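Local coordinates for putative enoyl-CoA hydratase/isomerase (PDB 3RSI), which probably acts as a hydro-lyase of the crotonase superfamily, adding water to or removing it from acyl-CoA substrates in lipid metabolism, at residues B[119-124]-B[133-138]; B[152-157]-B[165-170]. All blocks are in the same frame, centred on the assembly; numbering follows the deposited sequence.

Interaction 1: residues B[119-124]-B[133-138]; sequences EMLQQT and ATFGLP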
loop_
_atom_site.group_PDB
_atom_site.type_symbol
_atom_site.label_atom_id
_atom_site.label_comp_id
_atom_site.label_asym_id
_atom_site.label_seq_id
_atom_site.Cartn_x
_atom_site.Cartn_y
_atom_site.Cartn_z
ATOM N N GLU B 119 -2.001 17.163 -5.019
ATOM C CA GLU B 119 -3.174 16.820 -4.220
ATOM C C GLU B 119 -4.287 16.223 -5.097
ATOM O O GLU B 119 -4.830 15.137 -4.787
ATOM C CB GLU B 119 -3.697 18.015 -3.433
ATOM C CG GLU B 119 -2.700 18.557 -2.413
ATOM C CD GLU B 119 -3.283 18.632 -1.030
ATOM O OE1 GLU B 119 -3.722 17.571 -0.509
ATOM O OE2 GLU B 119 -3.320 19.735 -0.474
ATOM N N MET B 120 -4.599 16.897 -6.201
ATOM C CA MET B 120 -5.630 16.407 -7.116
ATOM C C MET B 120 -5.255 15.093 -7.841
ATOM O O MET B 120 -6.132 14.294 -8.209
ATOM C CB MET B 120 -6.012 17.478 -8.137
ATOM C CG MET B 120 -6.922 18.546 -7.573
ATOM S SD MET B 120 -7.345 19.846 -8.772
ATOM C CE MET B 120 -8.477 18.950 -9.832
ATOM N N LEU B 121 -3.966 14.868 -8.030
ATOM C CA LEU B 121 -3.483 13.648 -8.670
ATOM C C LEU B 121 -3.973 12.382 -7.953
ATOM O O LEU B 121 -4.197 11.356 -8.596
ATOM C CB LEU B 121 -1.969 13.663 -8.719
ATOM C CG LEU B 121 -1.269 12.545 -9.480
ATOM C CD1 LEU B 121 -1.406 12.671 -10.981
ATOM C CD2 LEU B 121 0.206 12.521 -9.071
ATOM N N GLN B 122 -4.144 12.472 -6.633
ATOM C CA GLN B 122 -4.583 11.343 -5.834
ATOM C C GLN B 122 -6.031 10.927 -6.120
ATOM O O GLN B 122 -6.409 9.814 -5.797
ATOM C CB GLN B 122 -4.348 11.609 -4.345
ATOM C CG GLN B 122 -2.857 11.625 -3.989
ATOM C CD GLN B 122 -2.569 12.413 -2.732
ATOM O OE1 GLN B 122 -2.780 11.918 -1.628
ATOM N NE2 GLN B 122 -2.093 13.652 -2.892
ATOM N N GLN B 123 -6.799 11.791 -6.786
ATOM C CA GLN B 123 -8.155 11.488 -7.225
ATOM C C GLN B 123 -8.224 11.189 -8.736
ATOM O O GLN B 123 -9.310 10.991 -9.294
ATOM C CB GLN B 123 -9.113 12.618 -6.837
ATOM C CG GLN B 123 -9.469 12.635 -5.339
ATOM C CD GLN B 123 -10.570 11.643 -5.009
ATOM O OE1 GLN B 123 -10.331 10.458 -4.951
ATOM N NE2 GLN B 123 -11.794 12.125 -4.845
ATOM N N THR B 124 -7.074 11.163 -9.397
ATOM C CA THR B 124 -6.987 10.536 -10.697
ATOM C C THR B 124 -6.791 9.030 -10.503
ATOM O O THR B 124 -6.266 8.582 -9.483
ATOM C CB THR B 124 -5.834 11.121 -11.571
ATOM O OG1 THR B 124 -4.554 10.741 -11.046
ATOM C CG2 THR B 124 -5.957 12.634 -11.681
ATOM N N ALA B 133 8.926 14.867 -15.331
ATOM C CA ALA B 133 7.996 15.301 -14.284
ATOM C C ALA B 133 8.572 15.116 -12.878
ATOM O O ALA B 133 9.434 14.258 -12.642
ATOM C CB ALA B 133 6.689 14.581 -14.409
ATOM N N THR B 134 8.112 15.954 -11.955
ATOM C CA THR B 134 8.431 15.831 -10.528
ATOM C C THR B 134 7.125 15.909 -9.739
ATOM O O THR B 134 6.137 16.470 -10.228
ATOM C CB THR B 134 9.396 16.945 -10.047
ATOM O OG1 THR B 134 8.856 18.245 -10.352
ATOM C CG2 THR B 134 10.748 16.793 -10.718
ATOM N N PHE B 135 7.133 15.344 -8.530
ATOM C CA PHE B 135 5.945 15.208 -7.688
ATOM C C PHE B 135 6.241 15.641 -6.266
ATOM O O PHE B 135 7.159 15.145 -5.642
ATOM C CB PHE B 135 5.494 13.752 -7.699
ATOM C CG PHE B 135 5.152 13.259 -9.073
ATOM C CD1 PHE B 135 3.845 13.269 -9.515
ATOM C CD2 PHE B 135 6.153 12.864 -9.947
ATOM C CE1 PHE B 135 3.520 12.854 -10.827
ATOM C CE2 PHE B 135 5.855 12.457 -11.250
ATOM C CZ PHE B 135 4.522 12.442 -11.681
ATOM N N GLY B 136 5.463 16.553 -5.728
ATOM C CA GLY B 136 5.814 17.101 -4.435
ATOM C C GLY B 136 4.689 17.858 -3.775
ATOM O O GLY B 136 3.746 18.276 -4.412
ATOM N N LEU B 137 4.801 17.978 -2.467
ATOM C CA LEU B 137 3.864 18.707 -1.637
ATOM C C LEU B 137 4.706 19.547 -0.691
ATOM O O LEU B 137 5.006 19.126 0.436
ATOM C CB LEU B 137 2.985 17.719 -0.873
ATOM C CG LEU B 137 2.063 16.819 -1.695
ATOM C CD1 LEU B 137 1.549 15.662 -0.809
ATOM C CD2 LEU B 137 0.902 17.627 -2.307
ATOM N N PRO B 138 5.128 20.730 -1.153
ATOM C CA PRO B 138 6.082 21.554 -0.410
ATOM C C PRO B 138 5.489 22.385 0.711
ATOM O O PRO B 138 6.208 23.151 1.353
ATOM C CB PRO B 138 6.661 22.466 -1.497
ATOM C CG PRO B 138 5.558 22.627 -2.482
ATOM C CD PRO B 138 4.839 21.285 -2.486
#
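Leu121 sets CD2 against the edge of the Phe135 ring, near its plane, 3.7 Å from CD1 and 3.8 Å from CE1, within the crotonase fold of the enoyl-CoA hydratase/isomerase family. Helix 116-121 here faces strand 134-136, the middle strand of a small mixed sheet with 113-114 and 173-174. The Leu121 branch gets there because CG lies anti to the backbone N (chi1 -174°), which turns the isobutyl group out toward the strand, and the two side chains cross at about a right angle. A branched aliphatic chain suits the place: one methyl meets the ring while the side chain also packs on Ala107 and Val109 of strand 105-109.

Two residues earlier in the helix, Glu119 CG lies 3.7 Å from Leu137 CD2, so that the leucine uses the aliphatic part of the glutamate as a greasy surface. The Glu119 chain bends at chi2 (-126°), carrying its carboxylate on to Ser150 OG through OE1 and to the backbone N of Ala148 through OE2. A long acidic residue thus does two jobs, packing by its methylene while both carboxylate oxygens have partners. Gly136 is bonded through its backbone to Cys113 and Gly115, and Phe135 to Leu173, so the strand that carries Phe135, and leads on to Leu137, is fixed within its sheet.

From Leu121 to Thr124 the chain makes a type I beta turn, in which Thr124 N bonds to Leu121 O at 3.0 Å. Threonine fits this fourth position because its hydroxyl can fold back on the same acceptor: Thr124 OG1 gives Leu121 O a second bond of 2.6 Å, in the carbonyl plane on a lone pair.

Interaction 2: residues B[152-157]-B[165-170]; sequences VRLKRQ and EMILTG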
loop_
_atom_site.group_PDB
_atom_site.type_symbol
_atom_site.label_atom_id
_atom_site.label_comp_id
_atom_site.label_asym_id
_atom_site.label_seq_id
_atom_site.Cartn_x
_atom_site.Cartn_y
_atom_site.Cartn_z
ATOM N N VAL B 152 -4.923 12.418 4.397
ATOM C CA VAL B 152 -5.791 11.222 4.405
ATOM C C VAL B 152 -5.301 10.163 3.398
ATOM O O VAL B 152 -5.113 8.992 3.757
ATOM C CB VAL B 152 -7.233 11.618 4.046
ATOM C CG1 VAL B 152 -8.122 10.391 3.782
ATOM C CG2 VAL B 152 -7.843 12.511 5.150
ATOM N N ARG B 153 -5.039 10.598 2.163
ATOM C CA ARG B 153 -4.958 9.694 1.014
ATOM C C ARG B 153 -3.586 9.145 0.671
ATOM O O ARG B 153 -3.489 8.004 0.251
ATOM C CB ARG B 153 -5.497 10.366 -0.245
ATOM C CG ARG B 153 -6.970 10.609 -0.216
ATOM C CD ARG B 153 -7.332 11.716 -1.162
ATOM N NE ARG B 153 -8.766 11.903 -1.248
ATOM C CZ ARG B 153 -9.339 12.914 -1.879
ATOM N NH1 ARG B 153 -8.590 13.850 -2.439
ATOM N NH2 ARG B 153 -10.664 13.005 -1.926
ATOM N N LEU B 154 -2.543 9.957 0.795
ATOM C CA LEU B 154 -1.263 9.634 0.147
ATOM C C LEU B 154 -0.710 8.311 0.644
ATOM O O LEU B 154 -0.323 7.453 -0.178
ATOM C CB LEU B 154 -0.233 10.739 0.336
ATOM C CG LEU B 154 1.045 10.607 -0.511
ATOM C CD1 LEU B 154 0.682 10.475 -2.021
ATOM C CD2 LEU B 154 1.998 11.811 -0.292
ATOM N N LYS B 155 -0.715 8.131 1.971
ATOM C CA LYS B 155 -0.261 6.883 2.593
ATOM C C LYS B 155 -1.120 5.698 2.213
ATOM O O LYS B 155 -0.691 4.574 2.396
ATOM C CB LYS B 155 -0.233 6.970 4.129
ATOM C CG LYS B 155 -1.625 7.215 4.741
ATOM C CD LYS B 155 -1.656 7.054 6.214
ATOM C CE LYS B 155 -3.093 7.049 6.724
ATOM N NZ LYS B 155 -3.803 8.375 6.558
ATOM N N ARG B 156 -2.343 5.930 1.732
ATOM C CA ARG B 156 -3.184 4.821 1.281
ATOM C C ARG B 156 -2.777 4.315 -0.092
ATOM O O ARG B 156 -3.139 3.198 -0.480
ATOM C CB ARG B 156 -4.653 5.225 1.230
ATOM C CG ARG B 156 -5.186 5.720 2.543
ATOM C CD ARG B 156 -6.621 6.119 2.434
ATOM N NE ARG B 156 -7.076 6.725 3.678
ATOM C CZ ARG B 156 -8.330 6.718 4.118
ATOM N NH1 ARG B 156 -9.315 6.127 3.422
ATOM N NH2 ARG B 156 -8.585 7.276 5.280
ATOM N N GLN B 157 -2.097 5.169 -0.843
ATOM C CA GLN B 157 -1.848 4.942 -2.256
ATOM C C GLN B 157 -0.391 4.565 -2.579
ATOM O O GLN B 157 -0.137 3.922 -3.605
ATOM C CB GLN B 157 -2.269 6.180 -3.031
ATOM C CG GLN B 157 -3.755 6.493 -2.889
ATOM C CD GLN B 157 -4.268 7.483 -3.932
ATOM O OE1 GLN B 157 -3.544 7.867 -4.855
ATOM N NE2 GLN B 157 -5.539 7.883 -3.794
ATOM N N GLU B 165 7.431 11.059 4.289
ATOM C CA GLU B 165 8.589 11.838 3.915
ATOM C C GLU B 165 8.203 13.017 3.025
ATOM O O GLU B 165 8.642 14.140 3.265
ATOM C CB GLU B 165 9.635 10.973 3.211
ATOM C CG GLU B 165 10.869 11.759 2.823
ATOM C CD GLU B 165 11.997 10.918 2.322
ATOM O OE1 GLU B 165 11.835 9.680 2.194
ATOM O OE2 GLU B 165 13.051 11.514 2.033
ATOM N N MET B 166 7.392 12.768 2.006
ATOM C CA MET B 166 6.957 13.835 1.094
ATOM C C MET B 166 6.283 14.995 1.834
ATOM O O MET B 166 6.593 16.181 1.597
ATOM C CB MET B 166 5.994 13.280 0.020
ATOM C CG MET B 166 6.652 12.476 -1.061
ATOM S SD MET B 166 5.471 11.848 -2.290
ATOM C CE MET B 166 5.126 13.377 -3.188
ATOM N N ILE B 167 5.388 14.655 2.747
ATOM C CA ILE B 167 4.574 15.653 3.439
ATOM C C ILE B 167 5.346 16.383 4.521
ATOM O O ILE B 167 5.242 17.598 4.632
ATOM C CB ILE B 167 3.290 15.013 4.019
ATOM C CG1 ILE B 167 2.406 14.543 2.844
ATOM C CG2 ILE B 167 2.527 16.010 4.901
ATOM C CD1 ILE B 167 1.160 13.782 3.257
ATOM N N LEU B 168 6.126 15.646 5.307
ATOM C CA LEU B 168 6.873 16.257 6.402
ATOM C C LEU B 168 8.140 17.002 5.935
ATOM O O LEU B 168 8.513 17.977 6.570
ATOM C CB LEU B 168 7.207 15.224 7.481
ATOM C CG LEU B 168 6.020 14.451 8.065
ATOM C CD1 LEU B 168 6.528 13.503 9.141
ATOM C CD2 LEU B 168 4.891 15.383 8.612
ATOM N N THR B 169 8.810 16.562 4.862
ATOM C CA THR B 169 9.977 17.300 4.348
ATOM C C THR B 169 9.573 18.350 3.310
ATOM O O THR B 169 10.203 19.404 3.195
ATOM C CB THR B 169 11.062 16.373 3.719
ATOM O OG1 THR B 169 10.582 15.825 2.494
ATOM C CG2 THR B 169 11.469 15.254 4.672
ATOM N N GLY B 170 8.527 18.053 2.549
ATOM C CA GLY B 170 8.069 18.920 1.471
ATOM C C GLY B 170 8.878 18.771 0.200
ATOM O O GLY B 170 8.697 19.547 -0.755
#
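Leu154 supplies more than half of the buried surface here, its CD2 methyl lying close to both Met166 SD, at 4.0 Å, and Ile167 CD1, at 4.1 Å. Helices 150-157 and 160-169, neighbours in the chain, are joined by this apolar contact in the crotonase fold. With chi1 at -170° the chain of Leu154 swings over beside its own carbonyl carbon, and its CD2 methyl reaches the second helix.

Met166 crosses Leu154 at about a right angle. Its unbranched, flexible chain is extended at chi2 (180°), which carries SD to the leucine methyl, while the bend at chi3 only sets the direction of CE. Ile167 instead slides past Leu154 in the opposite direction, bringing CD1 and CG1 alongside CD2; it also packs on Ile219 of the third subunit.

Polar groups around the contact find partners away from it. Lys155 NZ approaches Val152 O at 3.2 Å and also bonds Ile219 O of the third subunit. Thr169 OG1 returns 2.7 Å to Glu165 O, while Thr169 N reaches the same oxygen from the opposite face of its plane. Between the two segments the meeting is thus wholly apolar, resting on shape and the exclusion of water, with no directional bond to fix the spacing.

In the fold
Running from the N terminus, the chain leaves helix 116-121, passes through strand 126-130 and returns as strand 134-136; interaction 1 closes that short loop. It then continues to helix 150-157 and turns into helix 160-169, where interaction 2 closes a second one. The two lie in series, neither nested nor crossed, with centres about 10 Å apart. They are also joined directly: Gln122 O probably accepts a hydrogen bond from Gln157 NE2 at 2.9 Å, and the Gln122 side chain packs on Arg153 and Leu154. Helix 150-157 thereby links the helix-and-strand pair of interaction 1 to helix 160-169, which packs against the third subunit, while 119-124 meets the second.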